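Local coordinates for protein malate dehydrogenase (Porphyromonas gingivalis, PDB 3FI9) that probably interconverts malate and oxaloacetate, with NAD as the redox cofactor, at residues His121-Phe126 / Gln146-Ala151; Tyr79-Gly84 / Glu246-Ala251; Trp259-Tyr264 / Thr279-Asp284; Glu103-Leu108 / Gly133-Ile138. One frame throughout, in Å; residues are numbered along the deposited sequence.

Interaction 1 of 4, residues His121-Phe126 / Gln146-Ala151; sequences HVIIIF and QVTTLA
Q146 meets the start of strand 121-124 through its carbonyl oxygen. The V122 N-H donates to Q146 O at 2.8 Å, and the same oxygen stands 3.4 Å above one face of the H121 ring, toward its rim. V147 is level with V122, its CB on the same side of the sheet, and the V147 CG2 to V122 CB separation of 4.3 Å indicates only light side-chain packing. T148 is the most engaged residue of its strand. Its backbone N donates to V122 O and its O accepts from I124 N, both at 3.0 Å, evidence of parallel register. Its OG1, set between the backbone N and the carbonyl carbon (chi1 46°), lies in the plane of the H121 ring and is hydrogen-bonded to H121 NE2 at 2.9 Å and 165°, a nearly straight bond that should restrain the ring's rotation. I123 CG1 flanks this hydroxyl at 3.4 Å. T149 faces the same side as V147, beside I124. At L150 the pairing fades to a weak bond from its N to I124 O, and CB packs on I125 CG2 at 3.8 Å. I125 and F126 belong to the predicted NAD(+) site. The strands are the two ends of a beta-alpha-beta unit: helix 129-140 links them and, with helix 94-115, covers the side of V122 and I124, while helix 238-251 covers the side of I123.

Interaction 2 of 4, residues Tyr79-Gly84 / Glu246-Ala251; sequences YIVSSG and EMIRAA
Y79 and V81 on the strand meet helix 246-251 across an axis separation of 9.5 Å, the two elements running nearly antiparallel at 165°, with the closest CA pair, Y79 and I248, 7.3 Å apart. The spacing leaves room for one layer of side chains, and I248 contributes most of the helix's share of the packing between these segments. Its CG1 is anti to the backbone N (chi1 -153°), and from there the side chain lies obliquely between two alternate strand residues. On one of them, V81 CG2 packs against I248 CB at 3.8 Å. On the other, Y79 CB sits 3.9 Å from I248 CG1. The terminal CD1 of I248 meets the Y79 ring at its edge, 4.1 Å from Y79 CD1, and is equally far, 4.1 Å, from I80 O. One turn further along the helix, the Y79 ring extends to A251, whose carbonyl oxygen lies 3.6 Å from Y79 CE1 in an oblique approach. The cross-segment contact is therefore one of apolar packing plus this carbonyl-ring approach. Beyond the strand, the chain bends in an ST turn, S82 OG accepting from G84 N at 2.8 Å. I123 on the adjacent strand also touches I248, so the helix rests on two neighbouring strands. This is alpha/beta layer packing of the LDH/MDH fold: a helix of the C-terminal family region lies against the Rossmann sheet, close to the predicted NAD(+)-binding residue I125.

Interaction 3 of 4, residues Trp259-Tyr264 / Thr279-Asp284; sequences WPAGCY and TTITKD
A261 and T279 join two strands of the C-terminal region that lie in different sheets. Strand 261-267 runs between strands 147-150 and 273-277 in the large mixed sheet that continues into the Rossmann strands, whereas strand 279-282 forms a separate two-stranded antiparallel hairpin with strand 285-288. The short axes lie 7.9 Å apart and stand at 89°, so these strands are packed crosswise and not paired. The side chain of T279 spans the crossing. From its CB, pointing at the other strand, two branches diverge. The OG1 branch, placed between the backbone N and the carbonyl carbon (chi1 36°), accepts the A261 backbone N-H at 2.9 Å, with an N-H...O angle of 134° that marks a clearly bent bond. The same OG1 is 3.4 Å from A261 CB and has a further, weak bond to M277 O, just ahead of it in the chain. It is also bonded to water 1 at 2.8 Å. That water donates to W259 O at 2.7 Å, carrying the link back to the first segment. Water 2 donates to T279 O at 2.6 Å and more weakly to W259 O, giving a second solvent bridge. Both backbone carbonyls are thus supplied with donors at a place where the strands make no direct pairing. Nearby, I281 CD1 packs on A261 CB at 4.0 Å, on the side where M247 of helix 238-251 touches both residues. The methyl branch of T279 closes the contact: CG2 lies 3.6 Å from C263 SG.

Interaction 4 of 4, residues Glu103-Leu108 / Gly133-Ile138; sequences EIAAQL and GLVTLI
A105 and A106 receive V135 in the apolar part of this helix-helix contact. V135 CG1, anti to the backbone N (chi1 167°), is the atom that enters. It lies within van der Waals range of both alanine methyl groups and only 3.3 Å from A106 N, so it presses on the backbone of the first helix as well as on its side chains. The small alanines permit a close approach, with axes 7.5 Å apart, running in the same general direction at 28° to each other and A105 CA only 5.1 Å from T136 CA. The polar part rests on T136. Its OG1 is 3.3 Å from A105 O, but the single hydroxyl proton is also within reach of T132 O, one turn earlier in its own helix and the stronger partner, so a bond across the helices remains unsettled. The same oxygen also packs 3.6 Å from A105 CB. Helices 94-115 and 129-140 lie side by side on one face of the Rossmann sheet, flanking strand 121-124 in sequence; from that strand I124 touches both L108 and T136, and F126 after it reaches A105.

How the interactions relate
Interactions 1 and 2 share the heart of the sheet, centres about 7 Å apart: strands 77-82 and 121-124 are neighbours, and I123 is backbone-bonded to I80 and S82. Interaction 3 adjoins the other border, its centre about 9 Å from that of interaction 1, where T149 O meets G262 N and joins parallel Rossmann strands to antiparallel C-terminal ones. Interaction 4, centred about 11 Å from interaction 1, lies on the helical layer. Along the chain, interactions 1 and 4 alternate segments, both between the two segments of interaction 2; interaction 3 follows. Helix 238-251 covers the opposite face and touches I281. The sheet is thus continuous between both family regions, with helices layered on either side.

Interaction 1 of 4, residues His121-Phe126 / Gln146-Ala151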
loop_
_atom_site.group_PDB
_atom_site.type_symbol
_atom_site.label_atom_id
_atom_site.label_comp_id
_atom_site.label_asym_id
_atom_site.label_seq_id
_atom_site.Cartn_x
_atom_site.Cartn_y
_atom_site.Cartn_z
ATOM N N HIS A 121 -4.432 -16.612 -15.728
ATOM C CA HIS A 121 -5.504 -16.277 -14.771
ATOM C C HIS A 121 -5.930 -14.838 -14.809
ATOM O O HIS A 121 -5.111 -13.945 -14.986
ATOM C CB HIS A 121 -5.062 -16.609 -13.326
ATOM C CG HIS A 121 -6.214 -16.830 -12.400
ATOM N ND1 HIS A 121 -6.827 -18.057 -12.283
ATOM C CD2 HIS A 121 -6.893 -15.978 -11.581
ATOM C CE1 HIS A 121 -7.841 -17.957 -11.435
ATOM N NE2 HIS A 121 -7.915 -16.703 -11.011
ATOM N N VAL A 122 -7.220 -14.591 -14.564
ATOM C CA VAL A 122 -7.731 -13.257 -14.637
ATOM C C VAL A 122 -8.651 -13.074 -13.439
ATOM O O VAL A 122 -9.454 -13.958 -13.156
ATOM C CB VAL A 122 -8.617 -13.050 -15.913
ATOM C CG1 VAL A 122 -9.181 -11.636 -15.914
ATOM C CG2 VAL A 122 -7.795 -13.313 -17.150
ATOM N N ILE A 123 -8.512 -11.934 -12.775
ATOM C CA ILE A 123 -9.353 -11.563 -11.619
ATOM C C ILE A 123 -10.072 -10.256 -11.874
ATOM O O ILE A 123 -9.454 -9.212 -12.202
ATOM C CB ILE A 123 -8.504 -11.472 -10.309
ATOM C CG1 ILE A 123 -7.667 -12.776 -10.121
ATOM C CG2 ILE A 123 -9.436 -11.122 -9.107
ATOM C CD1 ILE A 123 -6.773 -12.794 -8.844
ATOM N N ILE A 124 -11.398 -10.291 -11.693
ATOM C CA ILE A 124 -12.232 -9.165 -11.981
ATOM C C ILE A 124 -12.763 -8.653 -10.638
ATOM O O ILE A 124 -13.300 -9.453 -9.861
ATOM C CB ILE A 124 -13.406 -9.622 -12.845
ATOM C CG1 ILE A 124 -12.924 -10.253 -14.179
ATOM C CG2 ILE A 124 -14.354 -8.440 -13.074
ATOM C CD1 ILE A 124 -12.126 -9.272 -15.027
ATOM N N ILE A 125 -12.618 -7.363 -10.332
ATOM C CA ILE A 125 -13.070 -6.934 -9.004
ATOM C C ILE A 125 -14.152 -5.854 -9.019
ATOM O O ILE A 125 -14.767 -5.572 -7.982
ATOM C CB ILE A 125 -11.900 -6.500 -8.084
ATOM C CG1 ILE A 125 -11.519 -5.035 -8.314
ATOM C CG2 ILE A 125 -10.728 -7.546 -8.169
ATOM C CD1 ILE A 125 -10.892 -4.404 -7.067
ATOM N N PHE A 126 -14.433 -5.317 -10.193
ATOM C CA PHE A 126 -15.439 -4.295 -10.329
ATOM C C PHE A 126 -16.865 -4.878 -10.351
ATOM O O PHE A 126 -17.122 -5.983 -10.842
ATOM C CB PHE A 126 -15.140 -3.327 -11.490
ATOM C CG PHE A 126 -15.090 -3.973 -12.867
ATOM C CD1 PHE A 126 -16.237 -4.063 -13.656
ATOM C CD2 PHE A 126 -13.897 -4.422 -13.389
ATOM C CE1 PHE A 126 -16.173 -4.615 -14.947
ATOM C CE2 PHE A 126 -13.824 -4.982 -14.679
ATOM C CZ PHE A 126 -14.979 -5.093 -15.451
ATOM N N GLN A 146 -9.828 -20.435 -14.869
ATOM C CA GLN A 146 -8.889 -19.351 -15.092
ATOM C C GLN A 146 -9.410 -17.982 -14.693
ATOM O O GLN A 146 -8.710 -16.991 -14.866
ATOM C CB GLN A 146 -8.487 -19.337 -16.575
ATOM C CG GLN A 146 -7.782 -20.665 -17.051
ATOM C CD GLN A 146 -7.374 -20.565 -18.490
ATOM O OE1 GLN A 146 -8.154 -20.904 -19.373
ATOM N NE2 GLN A 146 -6.169 -20.024 -18.751
ATOM N N VAL A 147 -10.659 -17.889 -14.249
ATOM C CA VAL A 147 -11.227 -16.574 -13.897
ATOM C C VAL A 147 -11.855 -16.588 -12.519
ATOM O O VAL A 147 -12.650 -17.469 -12.240
ATOM C CB VAL A 147 -12.297 -16.104 -14.923
ATOM C CG1 VAL A 147 -12.871 -14.688 -14.562
ATOM C CG2 VAL A 147 -11.692 -16.082 -16.331
ATOM N N THR A 148 -11.494 -15.620 -11.664
ATOM C CA THR A 148 -12.112 -15.459 -10.335
ATOM C C THR A 148 -12.511 -14.002 -10.115
ATOM O O THR A 148 -12.091 -13.106 -10.857
ATOM C CB THR A 148 -11.152 -15.835 -9.191
ATOM O OG1 THR A 148 -9.865 -15.233 -9.424
ATOM C CG2 THR A 148 -10.976 -17.358 -9.127
ATOM N N THR A 149 -13.348 -13.763 -9.103
ATOM C CA THR A 149 -13.642 -12.418 -8.676
ATOM C C THR A 149 -13.303 -12.261 -7.192
ATOM O O THR A 149 -13.324 -13.222 -6.453
ATOM C CB THR A 149 -15.158 -12.060 -8.869
ATOM O OG1 THR A 149 -15.968 -12.951 -8.088
ATOM C CG2 THR A 149 -15.580 -12.270 -10.359
ATOM N N LEU A 150 -12.969 -11.040 -6.783
ATOM C CA LEU A 150 -12.849 -10.684 -5.378
ATOM C C LEU A 150 -14.221 -10.859 -4.696
ATOM O O LEU A 150 -15.206 -10.218 -5.096
ATOM C CB LEU A 150 -12.460 -9.206 -5.268
ATOM C CG LEU A 150 -12.527 -8.632 -3.858
ATOM C CD1 LEU A 150 -11.458 -9.370 -3.014
ATOM C CD2 LEU A 150 -12.351 -7.078 -3.838
ATOM N N ALA A 151 -14.269 -11.713 -3.679
ATOM C CA ALA A 151 -15.469 -12.006 -2.947
ATOM C C ALA A 151 -15.194 -12.232 -1.462
ATOM O O ALA A 151 -16.112 -12.621 -0.737
ATOM C CB ALA A 151 -16.168 -13.243 -3.544
#

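Interaction 2 of 4, residues Tyr79-Gly84 / Glu246-Ala251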
loop_
_atom_site.group_PDB
_atom_site.type_symbol
_atom_site.label_atom_id
_atom_site.label_comp_id
_atom_site.label_asym_id
_atom_site.label_seq_id
_atom_site.Cartn_x
_atom_site.Cartn_y
_atom_site.Cartn_z
ATOM N N TYR A 79 -1.016 -12.907 -16.372
ATOM C CA TYR A 79 -1.931 -12.662 -15.226
ATOM C C TYR A 79 -2.481 -11.286 -15.378
ATOM O O TYR A 79 -1.779 -10.365 -15.794
ATOM C CB TYR A 79 -1.199 -12.796 -13.885
ATOM C CG TYR A 79 -0.566 -14.145 -13.785
ATOM C CD1 TYR A 79 -1.264 -15.222 -13.274
ATOM C CD2 TYR A 79 0.725 -14.378 -14.313
ATOM C CE1 TYR A 79 -0.669 -16.517 -13.211
ATOM C CE2 TYR A 79 1.289 -15.626 -14.270
ATOM C CZ TYR A 79 0.603 -16.685 -13.702
ATOM O OH TYR A 79 1.174 -17.935 -13.669
ATOM N N ILE A 80 -3.770 -11.138 -15.058
ATOM C CA ILE A 80 -4.420 -9.867 -15.175
ATOM C C ILE A 80 -5.294 -9.660 -13.964
ATOM O O ILE A 80 -6.037 -10.566 -13.571
ATOM C CB ILE A 80 -5.380 -9.817 -16.401
ATOM C CG1 ILE A 80 -4.589 -9.975 -17.715
ATOM C CG2 ILE A 80 -6.142 -8.475 -16.397
ATOM C CD1 ILE A 80 -5.496 -10.138 -18.952
ATOM N N VAL A 81 -5.236 -8.468 -13.390
ATOM C CA VAL A 81 -6.171 -8.102 -12.333
ATOM C C VAL A 81 -6.816 -6.808 -12.739
ATOM O O VAL A 81 -6.125 -5.832 -12.930
ATOM C CB VAL A 81 -5.439 -7.877 -10.987
ATOM C CG1 VAL A 81 -6.418 -7.311 -9.889
ATOM C CG2 VAL A 81 -4.775 -9.174 -10.555
ATOM N N SER A 82 -8.143 -6.777 -12.832
ATOM C CA SER A 82 -8.830 -5.514 -13.201
ATOM C C SER A 82 -9.737 -4.883 -12.181
ATOM O O SER A 82 -10.687 -5.533 -11.713
ATOM C CB SER A 82 -9.666 -5.671 -14.479
ATOM O OG SER A 82 -10.339 -4.440 -14.765
ATOM N N SER A 83 -9.468 -3.613 -11.864
ATOM C CA SER A 83 -10.446 -2.804 -11.165
ATOM C C SER A 83 -10.962 -1.764 -12.115
ATOM O O SER A 83 -11.308 -0.680 -11.693
ATOM C CB SER A 83 -9.870 -2.080 -9.946
ATOM O OG SER A 83 -8.658 -1.432 -10.313
ATOM N N GLY A 84 -10.979 -2.068 -13.406
ATOM C CA GLY A 84 -11.351 -1.027 -14.373
ATOM C C GLY A 84 -12.812 -1.102 -14.705
ATOM O O GLY A 84 -13.163 -1.532 -15.786
ATOM N N GLU A 246 -3.382 -10.732 -3.153
ATOM C CA GLU A 246 -3.106 -12.043 -2.554
ATOM C C GLU A 246 -3.683 -13.103 -3.440
ATOM O O GLU A 246 -3.078 -14.184 -3.566
ATOM C CB GLU A 246 -3.777 -12.247 -1.187
ATOM C CG GLU A 246 -3.230 -11.504 -0.038
ATOM C CD GLU A 246 -3.988 -11.848 1.263
ATOM O OE1 GLU A 246 -3.364 -12.411 2.157
ATOM O OE2 GLU A 246 -5.191 -11.568 1.392
ATOM N N MET A 247 -4.876 -12.853 -4.019
ATOM C CA MET A 247 -5.458 -13.868 -4.952
ATOM C C MET A 247 -4.541 -14.149 -6.157
ATOM O O MET A 247 -4.314 -15.344 -6.490
ATOM C CB MET A 247 -6.867 -13.477 -5.463
ATOM C CG MET A 247 -7.877 -13.173 -4.322
ATOM S SD MET A 247 -9.449 -12.568 -4.967
ATOM C CE MET A 247 -9.969 -13.873 -6.028
ATOM N N ILE A 248 -4.078 -13.103 -6.850
ATOM C CA ILE A 248 -3.234 -13.338 -8.040
ATOM C C ILE A 248 -1.872 -13.983 -7.631
ATOM O O ILE A 248 -1.310 -14.835 -8.332
ATOM C CB ILE A 248 -3.033 -12.056 -8.900
ATOM C CG1 ILE A 248 -2.764 -12.458 -10.359
ATOM C CG2 ILE A 248 -1.908 -11.109 -8.324
ATOM C CD1 ILE A 248 -3.976 -13.103 -11.055
ATOM N N ARG A 249 -1.357 -13.615 -6.473
ATOM C CA ARG A 249 -0.191 -14.344 -5.966
ATOM C C ARG A 249 -0.415 -15.871 -5.884
ATOM O O ARG A 249 0.455 -16.649 -6.277
ATOM C CB ARG A 249 0.277 -13.815 -4.626
ATOM C CG ARG A 249 1.391 -14.695 -4.032
ATOM C CD ARG A 249 2.023 -14.000 -2.863
ATOM N NE ARG A 249 1.130 -13.949 -1.712
ATOM C CZ ARG A 249 1.456 -13.343 -0.564
ATOM N NH1 ARG A 249 2.660 -12.789 -0.419
ATOM N NH2 ARG A 249 0.610 -13.329 0.454
ATOM N N ALA A 250 -1.575 -16.302 -5.387
ATOM C CA ALA A 250 -1.905 -17.729 -5.311
ATOM C C ALA A 250 -1.970 -18.352 -6.695
ATOM O O ALA A 250 -1.470 -19.446 -6.919
ATOM C CB ALA A 250 -3.264 -17.914 -4.577
ATOM N N ALA A 251 -2.616 -17.661 -7.624
ATOM C CA ALA A 251 -2.715 -18.152 -9.001
ATOM C C ALA A 251 -1.352 -18.254 -9.671
ATOM O O ALA A 251 -1.213 -18.991 -10.631
ATOM C CB ALA A 251 -3.615 -17.268 -9.833
#

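Interaction 3 of 4, residues Trp259-Tyr264 / Thr279-Asp284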
loop_
_atom_site.group_PDB
_atom_site.type_symbol
_atom_site.label_atom_id
_atom_site.label_comp_id
_atom_site.label_asym_id
_atom_site.label_seq_id
_atom_site.Cartn_x
_atom_site.Cartn_y
_atom_site.Cartn_z
ATOM N N TRP A 259 -9.494 -17.411 1.671
ATOM C CA TRP A 259 -10.829 -16.798 1.831
ATOM C C TRP A 259 -11.611 -17.217 0.589
ATOM O O TRP A 259 -11.045 -17.594 -0.403
ATOM C CB TRP A 259 -10.753 -15.258 1.868
ATOM C CG TRP A 259 -9.956 -14.741 3.040
ATOM C CD1 TRP A 259 -8.681 -14.242 3.018
ATOM C CD2 TRP A 259 -10.377 -14.719 4.401
ATOM N NE1 TRP A 259 -8.288 -13.914 4.288
ATOM C CE2 TRP A 259 -9.313 -14.189 5.157
ATOM C CE3 TRP A 259 -11.566 -15.073 5.051
ATOM C CZ2 TRP A 259 -9.382 -14.023 6.538
ATOM C CZ3 TRP A 259 -11.652 -14.877 6.419
ATOM C CH2 TRP A 259 -10.548 -14.363 7.154
ATOM N N PRO A 260 -12.912 -17.166 0.658
ATOM C CA PRO A 260 -13.777 -17.393 -0.513
ATOM C C PRO A 260 -13.414 -16.478 -1.716
ATOM O O PRO A 260 -13.025 -15.313 -1.512
ATOM C CB PRO A 260 -15.152 -16.984 0.027
ATOM C CG PRO A 260 -15.081 -17.388 1.465
ATOM C CD PRO A 260 -13.698 -16.924 1.883
ATOM N N ALA A 261 -13.532 -17.005 -2.940
ATOM C CA ALA A 261 -13.386 -16.206 -4.158
ATOM C C ALA A 261 -14.625 -16.454 -5.000
ATOM O O ALA A 261 -15.300 -17.461 -4.825
ATOM C CB ALA A 261 -12.131 -16.632 -4.939
ATOM N N GLY A 262 -14.928 -15.546 -5.897
ATOM C CA GLY A 262 -15.992 -15.807 -6.885
ATOM C C GLY A 262 -15.476 -16.709 -7.998
ATOM O O GLY A 262 -14.351 -16.519 -8.516
ATOM N N CYS A 263 -16.246 -17.743 -8.335
ATOM C CA CYS A 263 -15.877 -18.592 -9.388
ATOM C C CYS A 263 -17.106 -19.170 -10.070
ATOM O O CYS A 263 -18.229 -19.050 -9.553
ATOM C CB CYS A 263 -14.957 -19.719 -8.881
ATOM S SG CYS A 263 -15.849 -20.957 -7.967
ATOM N N TYR A 264 -16.894 -19.756 -11.251
ATOM C CA TYR A 264 -17.977 -20.315 -12.050
ATOM C C TYR A 264 -18.476 -21.582 -11.357
ATOM O O TYR A 264 -17.678 -22.425 -10.936
ATOM C CB TYR A 264 -17.478 -20.738 -13.450
ATOM C CG TYR A 264 -18.649 -21.148 -14.331
ATOM C CD1 TYR A 264 -19.702 -20.266 -14.572
ATOM C CD2 TYR A 264 -18.676 -22.388 -14.922
ATOM C CE1 TYR A 264 -20.812 -20.663 -15.389
ATOM C CE2 TYR A 264 -19.728 -22.786 -15.733
ATOM C CZ TYR A 264 -20.783 -21.922 -15.959
ATOM O OH TYR A 264 -21.795 -22.368 -16.760
ATOM N N THR A 279 -13.292 -21.928 -2.219
ATOM C CA THR A 279 -12.401 -22.104 -3.338
ATOM C C THR A 279 -10.977 -22.275 -2.869
ATOM O O THR A 279 -10.625 -21.854 -1.762
ATOM C CB THR A 279 -12.438 -20.847 -4.232
ATOM O OG1 THR A 279 -12.586 -19.662 -3.409
ATOM C CG2 THR A 279 -13.581 -20.931 -5.202
ATOM N N THR A 280 -10.158 -22.907 -3.705
ATOM C CA THR A 280 -8.719 -22.814 -3.555
ATOM C C THR A 280 -8.162 -22.419 -4.913
ATOM O O THR A 280 -8.540 -22.938 -5.936
ATOM C CB THR A 280 -8.010 -24.072 -2.927
ATOM O OG1 THR A 280 -7.175 -24.750 -3.883
ATOM C CG2 THR A 280 -9.011 -25.036 -2.339
ATOM N N ILE A 281 -7.299 -21.427 -4.879
ATOM C CA ILE A 281 -6.665 -20.912 -6.053
ATOM C C ILE A 281 -5.221 -21.354 -5.957
ATOM O O ILE A 281 -4.563 -21.149 -4.938
ATOM C CB ILE A 281 -6.729 -19.396 -6.004
ATOM C CG1 ILE A 281 -8.200 -18.941 -5.941
ATOM C CG2 ILE A 281 -5.974 -18.799 -7.154
ATOM C CD1 ILE A 281 -8.326 -17.422 -5.916
ATOM N N THR A 282 -4.743 -22.056 -6.975
ATOM C CA THR A 282 -3.344 -22.471 -6.990
ATOM C C THR A 282 -2.781 -22.165 -8.388
ATOM O O THR A 282 -3.452 -21.542 -9.217
ATOM C CB THR A 282 -3.210 -23.978 -6.718
ATOM O OG1 THR A 282 -3.700 -24.675 -7.852
ATOM C CG2 THR A 282 -4.059 -24.396 -5.504
ATOM N N LYS A 283 -1.556 -22.606 -8.666
ATOM C CA LYS A 283 -0.995 -22.483 -10.003
ATOM C C LYS A 283 -1.885 -23.138 -11.048
ATOM O O LYS A 283 -1.782 -22.837 -12.240
ATOM C CB LYS A 283 0.391 -23.136 -10.054
ATOM C CG LYS A 283 0.352 -24.663 -9.935
ATOM C CD LYS A 283 1.755 -25.229 -9.640
ATOM C CE LYS A 283 1.688 -26.746 -9.387
ATOM N NZ LYS A 283 2.790 -27.186 -8.484
ATOM N N ASP A 284 -2.741 -24.055 -10.615
ATOM C CA ASP A 284 -3.652 -24.704 -11.548
ATOM C C ASP A 284 -4.985 -24.011 -11.677
ATOM O O ASP A 284 -5.903 -24.564 -12.272
ATOM C CB ASP A 284 -3.873 -26.163 -11.159
ATOM C CG ASP A 284 -2.592 -26.968 -11.245
ATOM O OD1 ASP A 284 -1.907 -26.869 -12.281
ATOM O OD2 ASP A 284 -2.264 -27.655 -10.266
HETATM O O HOH W 1 -10.081 -18.769 -2.593
HETATM O O HOH W 2 -11.826 -20.615 0.205
#

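Interaction 4 of 4, residues Glu103-Leu108 / Gly133-Ile138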
loop_
_atom_site.group_PDB
_atom_site.type_symbol
_atom_site.label_atom_id
_atom_site.label_comp_id
_atom_site.label_asym_id
_atom_site.label_seq_id
_atom_site.Cartn_x
_atom_site.Cartn_y
_atom_site.Cartn_z
ATOM N N GLU A 103 -20.800 -4.249 -20.266
ATOM C CA GLU A 103 -20.111 -3.918 -21.541
ATOM C C GLU A 103 -18.594 -3.775 -21.370
ATOM O O GLU A 103 -17.837 -4.184 -22.235
ATOM C CB GLU A 103 -20.624 -2.616 -22.175
ATOM C CG GLU A 103 -22.115 -2.581 -22.533
ATOM C CD GLU A 103 -22.493 -3.501 -23.675
ATOM O OE1 GLU A 103 -21.674 -4.348 -24.068
ATOM O OE2 GLU A 103 -23.634 -3.378 -24.176
ATOM N N ILE A 104 -18.136 -3.155 -20.292
ATOM C CA ILE A 104 -16.675 -3.051 -20.146
ATOM C C ILE A 104 -16.115 -4.435 -19.879
ATOM O O ILE A 104 -15.045 -4.769 -20.356
ATOM C CB ILE A 104 -16.221 -2.109 -19.019
ATOM C CG1 ILE A 104 -16.855 -0.748 -19.196
ATOM C CG2 ILE A 104 -14.707 -1.895 -19.118
ATOM C CD1 ILE A 104 -16.898 0.057 -17.859
ATOM N N ALA A 105 -16.872 -5.257 -19.157
ATOM C CA ALA A 105 -16.436 -6.630 -18.901
ATOM C C ALA A 105 -16.391 -7.417 -20.215
ATOM O O ALA A 105 -15.479 -8.190 -20.437
ATOM C CB ALA A 105 -17.372 -7.334 -17.910
ATOM N N ALA A 106 -17.362 -7.223 -21.107
ATOM C CA ALA A 106 -17.301 -7.971 -22.425
ATOM C C ALA A 106 -16.090 -7.571 -23.265
ATOM O O ALA A 106 -15.381 -8.414 -23.877
ATOM C CB ALA A 106 -18.563 -7.756 -23.244
ATOM N N GLN A 107 -15.873 -6.276 -23.316
ATOM C CA GLN A 107 -14.714 -5.720 -24.012
ATOM C C GLN A 107 -13.418 -6.214 -23.423
ATOM O O GLN A 107 -12.487 -6.468 -24.170
ATOM C CB GLN A 107 -14.744 -4.178 -24.023
ATOM C CG GLN A 107 -13.648 -3.588 -24.923
ATOM C CD GLN A 107 -13.857 -3.960 -26.406
ATOM O OE1 GLN A 107 -14.940 -3.761 -26.948
ATOM N NE2 GLN A 107 -12.826 -4.518 -27.050
ATOM N N LEU A 108 -13.331 -6.381 -22.095
ATOM C CA LEU A 108 -12.103 -6.944 -21.531
ATOM C C LEU A 108 -11.905 -8.386 -21.974
ATOM O O LEU A 108 -10.812 -8.776 -22.355
ATOM C CB LEU A 108 -12.093 -6.873 -20.003
ATOM C CG LEU A 108 -10.957 -7.574 -19.235
ATOM C CD1 LEU A 108 -9.595 -7.043 -19.688
ATOM C CD2 LEU A 108 -11.197 -7.259 -17.749
ATOM N N GLY A 133 -17.570 -10.741 -13.708
ATOM C CA GLY A 133 -16.756 -11.906 -13.796
ATOM C C GLY A 133 -17.298 -12.922 -14.796
ATOM O O GLY A 133 -16.508 -13.544 -15.531
ATOM N N LEU A 134 -18.619 -13.128 -14.832
ATOM C CA LEU A 134 -19.159 -14.175 -15.758
ATOM C C LEU A 134 -19.043 -13.724 -17.228
ATOM O O LEU A 134 -18.704 -14.503 -18.127
ATOM C CB LEU A 134 -20.625 -14.474 -15.405
ATOM C CG LEU A 134 -21.447 -15.398 -16.304
ATOM C CD1 LEU A 134 -20.837 -16.771 -16.323
ATOM C CD2 LEU A 134 -22.913 -15.493 -15.781
ATOM N N VAL A 135 -19.303 -12.446 -17.460
ATOM C CA VAL A 135 -19.205 -11.898 -18.813
ATOM C C VAL A 135 -17.764 -11.948 -19.274
ATOM O O VAL A 135 -17.465 -12.346 -20.411
ATOM C CB VAL A 135 -19.665 -10.436 -18.842
ATOM C CG1 VAL A 135 -19.261 -9.775 -20.162
ATOM C CG2 VAL A 135 -21.195 -10.334 -18.620
ATOM N N THR A 136 -16.840 -11.553 -18.404
ATOM C CA THR A 136 -15.436 -11.675 -18.814
ATOM C C THR A 136 -15.050 -13.090 -19.178
ATOM O O THR A 136 -14.379 -13.300 -20.194
ATOM C CB THR A 136 -14.448 -11.100 -17.763
ATOM O OG1 THR A 136 -14.642 -9.704 -17.655
ATOM C CG2 THR A 136 -13.003 -11.328 -18.191
ATOM N N LEU A 137 -15.397 -14.074 -18.325
ATOM C CA LEU A 137 -15.127 -15.474 -18.619
ATOM C C LEU A 137 -15.657 -15.881 -20.003
ATOM O O LEU A 137 -14.944 -16.475 -20.820
ATOM C CB LEU A 137 -15.773 -16.373 -17.534
ATOM C CG LEU A 137 -15.599 -17.878 -17.661
ATOM C CD1 LEU A 137 -14.132 -18.271 -17.924
ATOM C CD2 LEU A 137 -16.247 -18.675 -16.481
ATOM N N ILE A 138 -16.919 -15.560 -20.257
ATOM C CA ILE A 138 -17.573 -15.958 -21.499
ATOM C C ILE A 138 -16.899 -15.367 -22.754
ATOM O O ILE A 138 -16.505 -16.114 -23.673
ATOM C CB ILE A 138 -19.050 -15.596 -21.459
ATOM C CG1 ILE A 138 -19.753 -16.488 -20.429
ATOM C CG2 ILE A 138 -19.656 -15.776 -22.848
ATOM C CD1 ILE A 138 -21.177 -16.023 -20.125
#